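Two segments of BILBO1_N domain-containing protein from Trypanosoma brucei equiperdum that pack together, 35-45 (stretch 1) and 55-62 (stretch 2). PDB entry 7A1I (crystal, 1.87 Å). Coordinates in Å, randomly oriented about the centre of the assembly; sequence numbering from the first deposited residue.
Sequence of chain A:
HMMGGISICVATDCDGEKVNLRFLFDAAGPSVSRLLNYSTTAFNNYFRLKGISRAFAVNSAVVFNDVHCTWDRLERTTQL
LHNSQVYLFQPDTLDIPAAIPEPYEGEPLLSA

Stretch 1 (35-45) LLNYSTTAFNN
Stretch 2 55-62: AFAVNSAV

An extended segment lies along one side of an α-helix, held by a two-way amide clamp from Asn44 and by the ring of Phe56 set against the helix; together the stretches bury 357 Å². Residues 35-45 are helical throughout, with backbone hydrogen bonds from Ser39 N to Leu35 O (2.9 Å) through to Asn45 N to Thr41 O (3.0 Å). Residues 55-58 are extended (phi/psi −90/136 at Phe56, −150/153 at Ala57), Asn59 (−114/−5) interrupts the extended run, and a strand begins at Ser60. The second stretch runs antiparallel to the helix: Asn44 CA lies 5.2 Å from Phe56 CA, Thr40 CA 6.2 Å from Ala57 CA, and Leu36 reaches Ala61.

Asn44 (chi1 −90°, chi2 −71°) uses both ends of its amide. Phe56 N donates to Asn44 OD1 (2.8 Å, 163°), and Asn44 ND2 donates to Phe56 O (3.0 Å, 142°). Asn44 ND2 also donates to Thr40 O (2.9 Å), tying the amide to its own helix. A carboxamide suits this site because it offers a donor and an acceptor to one residue's backbone.

Phe56 (t, chi2 88°) points toward the helix and has the largest covered area, 105 Å². Phe43 (m, chi2 127°) points toward the second stretch, its CB over the Phe56 face, 3.6 Å from the Phe56 ring centroid and 13° off the normal. The Phe43 and Phe56 rings meet obliquely, centroids 5.0 Å apart and planes at 48°. Both residues are buried, where aromatic side chains fill space without leaving polar groups unpaired. Thr40 CA approaches Phe56 CD2 at 3.9 Å.

Partly exposed Thr40 (m) uses its hydroxyl twice: OG1 donates to Leu36 O (3.0 Å) and accepts from a water at 2.7 Å from Thr40 OG1; the water oxygen accepts from Val58 N at 3.0 Å, bridging the stretches. Val58 (t) points toward the helix, its CG2 4.1 Å from Thr40 OG1. Farther along, Leu36 (m, t) brings CD2 to 4.3 Å from Ala61 CB, a small apolar contact.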

ATOM      1  N   LEU A  35       4.927   8.679  -1.317  1.00 47.44           N
ATOM      2  CA  LEU A  35       3.887   7.680  -1.107  1.00 42.11           C
ATOM      3  C   LEU A  35       4.298   6.658  -0.053  1.00 37.53           C
ATOM      4  O   LEU A  35       3.472   6.220   0.770  1.00 35.85           O
ATOM      5  CB  LEU A  35       3.572   6.995  -2.439  1.00 43.65           C
ATOM      6  CG  LEU A  35       2.607   5.817  -2.312  1.00 40.66           C
ATOM      7  CD1 LEU A  35       1.193   6.328  -1.983  1.00 42.03           C
ATOM      8  CD2 LEU A  35       2.632   5.036  -3.606  1.00 40.53           C
ATOM      9  N   LEU A  36       5.569   6.261  -0.051  1.00 37.19           N
ATOM     10  CA  LEU A  36       6.041   5.296   0.940  1.00 36.25           C
ATOM     11  C   LEU A  36       6.077   5.890   2.346  1.00 37.99           C
ATOM     12  O   LEU A  36       5.751   5.199   3.323  1.00 35.55           O
ATOM     13  CB  LEU A  36       7.420   4.758   0.538  1.00 36.80           C
ATOM     14  CG  LEU A  36       7.415   3.852  -0.704  1.00 37.57           C
ATOM     15  CD1 LEU A  36       8.831   3.403  -1.067  1.00 36.83           C
ATOM     16  CD2 LEU A  36       6.470   2.652  -0.576  1.00 38.53           C
ATOM     17  N   ASN A  37       6.475   7.159   2.477  1.00 36.11           N
ATOM     18  CA  ASN A  37       6.480   7.801   3.795  1.00 36.42           C
ATOM     19  C   ASN A  37       5.059   7.983   4.335  1.00 39.54           C
ATOM     20  O   ASN A  37       4.804   7.732   5.523  1.00 39.55           O
ATOM     21  CB  ASN A  37       7.198   9.165   3.740  1.00 37.67           C
ATOM     22  CG  ASN A  37       8.687   9.039   3.418  1.00 40.65           C
ATOM     23  OD1 ASN A  37       9.304   7.995   3.642  1.00 45.54           O
ATOM     24  ND2 ASN A  37       9.264  10.099   2.879  1.00 46.45           N
ATOM     25  N   TYR A  38       4.124   8.436   3.485  1.00 36.68           N
ATOM     26  CA  TYR A  38       2.719   8.537   3.892  1.00 41.77           C
ATOM     27  C   TYR A  38       2.172   7.174   4.316  1.00 38.87           C
ATOM     28  O   TYR A  38       1.478   7.061   5.340  1.00 36.16           O
ATOM     29  CB  TYR A  38       1.865   9.101   2.751  1.00 41.67           C
ATOM     30  CG  TYR A  38       1.999  10.592   2.493  1.00 44.70           C
ATOM     31  CD1 TYR A  38       1.375  11.177   1.399  1.00 55.03           C
ATOM     32  CD2 TYR A  38       2.750  11.406   3.328  1.00 51.05           C
ATOM     33  CE1 TYR A  38       1.486  12.538   1.149  1.00 61.87           C
ATOM     34  CE2 TYR A  38       2.869  12.767   3.089  1.00 62.03           C
ATOM     35  CZ  TYR A  38       2.235  13.328   1.998  1.00 64.87           C
ATOM     36  OH  TYR A  38       2.355  14.676   1.757  1.00 84.46           O
ATOM     37  N   SER A  39       2.473   6.130   3.531  1.00 39.01           N
ATOM     38  CA  SER A  39       2.011   4.788   3.837  1.00 37.23           C
ATOM     39  C   SER A  39       2.582   4.285   5.152  1.00 36.83           C
ATOM     40  O   SER A  39       1.886   3.625   5.929  1.00 34.53           O
ATOM     41  CB  SER A  39       2.409   3.832   2.700  1.00 36.17           C
ATOM     42  OG  SER A  39       1.768   4.182   1.487  1.00 39.87           O
ATOM     43  N   THR A  40       3.864   4.549   5.401  1.00 34.57           N
ATOM     44  CA  THR A  40       4.484   4.091   6.635  1.00 38.27           C
ATOM     45  C   THR A  40       3.856   4.772   7.847  1.00 39.16           C
ATOM     46  O   THR A  40       3.534   4.107   8.849  1.00 39.16           O
ATOM     47  CB  THR A  40       5.987   4.328   6.567  1.00 37.37           C
ATOM     48  OG1 THR A  40       6.550   3.451   5.575  1.00 38.68           O
ATOM     49  CG2 THR A  40       6.645   4.099   7.930  1.00 34.40           C
ATOM     50  N   THR A  41       3.627   6.086   7.757  1.00 33.63           N
ATOM     51  CA  THR A  41       2.946   6.789   8.849  1.00 38.95           C
ATOM     52  C   THR A  41       1.546   6.221   9.079  1.00 36.70           C
ATOM     53  O   THR A  41       1.149   5.952  10.227  1.00 37.92           O
ATOM     54  CB  THR A  41       2.852   8.283   8.549  1.00 37.28           C
ATOM     55  OG1 THR A  41       4.167   8.820   8.385  1.00 44.91           O
ATOM     56  CG2 THR A  41       2.173   9.011   9.715  1.00 41.69           C
ATOM     57  N   ALA A  42       0.786   6.038   7.988  1.00 38.25           N
ATOM     58  CA  ALA A  42      -0.606   5.611   8.083  1.00 37.17           C
ATOM     59  C   ALA A  42      -0.723   4.206   8.648  1.00 35.20           C
ATOM     60  O   ALA A  42      -1.600   3.942   9.476  1.00 33.81           O
ATOM     61  CB  ALA A  42      -1.282   5.681   6.714  1.00 37.63           C
ATOM     62  N   PHE A  43       0.137   3.289   8.218  1.00 38.69           N
ATOM     63  CA  PHE A  43       0.020   1.924   8.707  1.00 38.22           C
ATOM     64  C   PHE A  43       0.584   1.772  10.110  1.00 38.63           C
ATOM     65  O   PHE A  43       0.092   0.934  10.876  1.00 38.25           O
ATOM     66  CB  PHE A  43       0.703   0.942   7.756  1.00 34.33           C
ATOM     67  CG  PHE A  43      -0.095   0.654   6.523  1.00 35.25           C
ATOM     68  CD1 PHE A  43       0.480   0.802   5.265  1.00 38.59           C
ATOM     69  CD2 PHE A  43      -1.414   0.247   6.617  1.00 37.38           C
ATOM     70  CE1 PHE A  43      -0.255   0.546   4.121  1.00 36.34           C
ATOM     71  CE2 PHE A  43      -2.153  -0.018   5.481  1.00 36.32           C
ATOM     72  CZ  PHE A  43      -1.574   0.137   4.226  1.00 36.44           C
ATOM     73  N   ASN A  44       1.579   2.570  10.497  1.00 37.67           N
ATOM     74  CA  ASN A  44       1.960   2.546  11.902  1.00 37.53           C
ATOM     75  C   ASN A  44       0.807   3.015  12.788  1.00 38.88           C
ATOM     76  O   ASN A  44       0.531   2.406  13.827  1.00 42.61           O
ATOM     77  CB  ASN A  44       3.207   3.388  12.125  1.00 38.56           C
ATOM     78  CG  ASN A  44       4.478   2.587  11.964  1.00 40.94           C
ATOM     79  OD1 ASN A  44       4.796   1.754  12.803  1.00 41.67           O
ATOM     80  ND2 ASN A  44       5.225   2.845  10.878  1.00 39.84           N
ATOM     81  N   ASN A  45       0.094   4.071  12.377  1.00 39.11           N
ATOM     82  CA  ASN A  45      -1.071   4.490  13.159  1.00 41.16           C
ATOM     83  C   ASN A  45      -2.179   3.442  13.121  1.00 44.09           C
ATOM     84  O   ASN A  45      -2.896   3.242  14.114  1.00 43.42           O
ATOM     85  CB  ASN A  45      -1.600   5.830  12.657  1.00 41.58           C
ATOM     86  CG  ASN A  45      -0.785   7.000  13.167  1.00 47.24           C
ATOM     87  OD1 ASN A  45      -0.198   6.931  14.246  1.00 48.00           O
ATOM     88  ND2 ASN A  45      -0.729   8.075  12.384  1.00 45.91           N
ATOM     89  N   ALA A  55       6.266  -2.235  15.071  1.00 46.89           N
ATOM     90  CA  ALA A  55       6.246  -1.153  14.100  1.00 47.42           C
ATOM     91  C   ALA A  55       6.004  -1.686  12.690  1.00 44.57           C
ATOM     92  O   ALA A  55       6.319  -2.837  12.376  1.00 43.44           O
ATOM     93  CB  ALA A  55       7.566  -0.381  14.138  1.00 57.66           C
ATOM     94  N   PHE A  56       5.383  -0.852  11.855  1.00 41.15           N
ATOM     95  CA  PHE A  56       5.258  -1.147  10.436  1.00 40.45           C
ATOM     96  C   PHE A  56       6.447  -0.578   9.669  1.00 38.85           C
ATOM     97  O   PHE A  56       6.846   0.571   9.886  1.00 39.88           O
ATOM     98  CB  PHE A  56       3.953  -0.576   9.870  1.00 37.53           C
ATOM     99  CG  PHE A  56       3.850  -0.716   8.384  1.00 36.46           C
ATOM    100  CD1 PHE A  56       3.313  -1.871   7.815  1.00 37.22           C
ATOM    101  CD2 PHE A  56       4.307   0.302   7.545  1.00 38.99           C
ATOM    102  CE1 PHE A  56       3.243  -2.008   6.438  1.00 37.73           C
ATOM    103  CE2 PHE A  56       4.233   0.175   6.183  1.00 35.72           C
ATOM    104  CZ  PHE A  56       3.699  -0.984   5.620  1.00 38.22           C
ATOM    105  N   ALA A  57       6.989  -1.364   8.741  1.00 38.87           N
ATOM    106  CA  ALA A  57       8.005  -0.844   7.831  1.00 37.05           C
ATOM    107  C   ALA A  57       7.929  -1.575   6.497  1.00 39.28           C
ATOM    108  O   ALA A  57       7.497  -2.730   6.421  1.00 39.54           O
ATOM    109  CB  ALA A  57       9.416  -0.974   8.414  1.00 37.63           C
ATOM    110  N   VAL A  58       8.362  -0.892   5.440  1.00 38.65           N
ATOM    111  CA  VAL A  58       8.398  -1.460   4.095  1.00 38.72           C
ATOM    112  C   VAL A  58       9.802  -1.961   3.802  1.00 39.44           C
ATOM    113  O   VAL A  58      10.780  -1.215   3.967  1.00 45.87           O
ATOM    114  CB  VAL A  58       7.964  -0.424   3.043  1.00 40.49           C
ATOM    115  CG1 VAL A  58       8.074  -1.006   1.632  1.00 41.26           C
ATOM    116  CG2 VAL A  58       6.552   0.032   3.315  1.00 42.98           C
ATOM    117  N   ASN A  59       9.922  -3.224   3.367  1.00 36.33           N
ATOM    118  CA  ASN A  59      11.200  -3.659   2.814  1.00 42.69           C
ATOM    119  C   ASN A  59      11.135  -3.998   1.325  1.00 43.37           C
ATOM    120  O   ASN A  59      12.192  -4.216   0.716  1.00 41.82           O
ATOM    121  CB  ASN A  59      11.815  -4.820   3.637  1.00 45.45           C
ATOM    122  CG  ASN A  59      11.077  -6.137   3.499  1.00 46.13           C
ATOM    123  OD1 ASN A  59       9.900  -6.185   3.161  1.00 44.70           O
ATOM    124  ND2 ASN A  59      11.779  -7.224   3.806  1.00 48.00           N
ATOM    125  N   SER A  60       9.946  -3.976   0.714  1.00 45.63           N
ATOM    126  CA  SER A  60       9.783  -4.149  -0.731  1.00 47.65           C
ATOM    127  C   SER A  60       8.412  -3.621  -1.151  1.00 44.90           C
ATOM    128  O   SER A  60       7.461  -3.682  -0.378  1.00 43.84           O
ATOM    129  CB  SER A  60       9.924  -5.628  -1.123  1.00 52.51           C
ATOM    130  OG  SER A  60       9.805  -5.782  -2.524  1.00 60.92           O
ATOM    131  N   ALA A  61       8.315  -3.056  -2.361  1.00 38.48           N
ATOM    132  CA  ALA A  61       7.039  -2.533  -2.861  1.00 37.22           C
ATOM    133  C   ALA A  61       6.747  -2.994  -4.287  1.00 39.71           C
ATOM    134  O   ALA A  61       7.662  -3.070  -5.112  1.00 44.33           O
ATOM    135  CB  ALA A  61       7.016  -0.999  -2.801  1.00 38.99           C
ATOM    136  N   VAL A  62       5.472  -3.293  -4.588  1.00 38.59           N
ATOM    137  CA  VAL A  62       5.063  -3.644  -5.947  1.00 37.86           C
ATOM    138  C   VAL A  62       3.820  -2.853  -6.329  1.00 39.35           C
ATOM    139  O   VAL A  62       3.076  -2.361  -5.482  1.00 37.73           O
ATOM    140  CB  VAL A  62       4.800  -5.163  -6.132  1.00 38.77           C
ATOM    141  CG1 VAL A  62       6.098  -5.943  -6.076  1.00 39.83           C
ATOM    142  CG2 VAL A  62       3.775  -5.673  -5.101  1.00 35.20           C
TER
HETATM  143  O   HOH W   1       8.901   2.062   5.830  1.00 34.77           O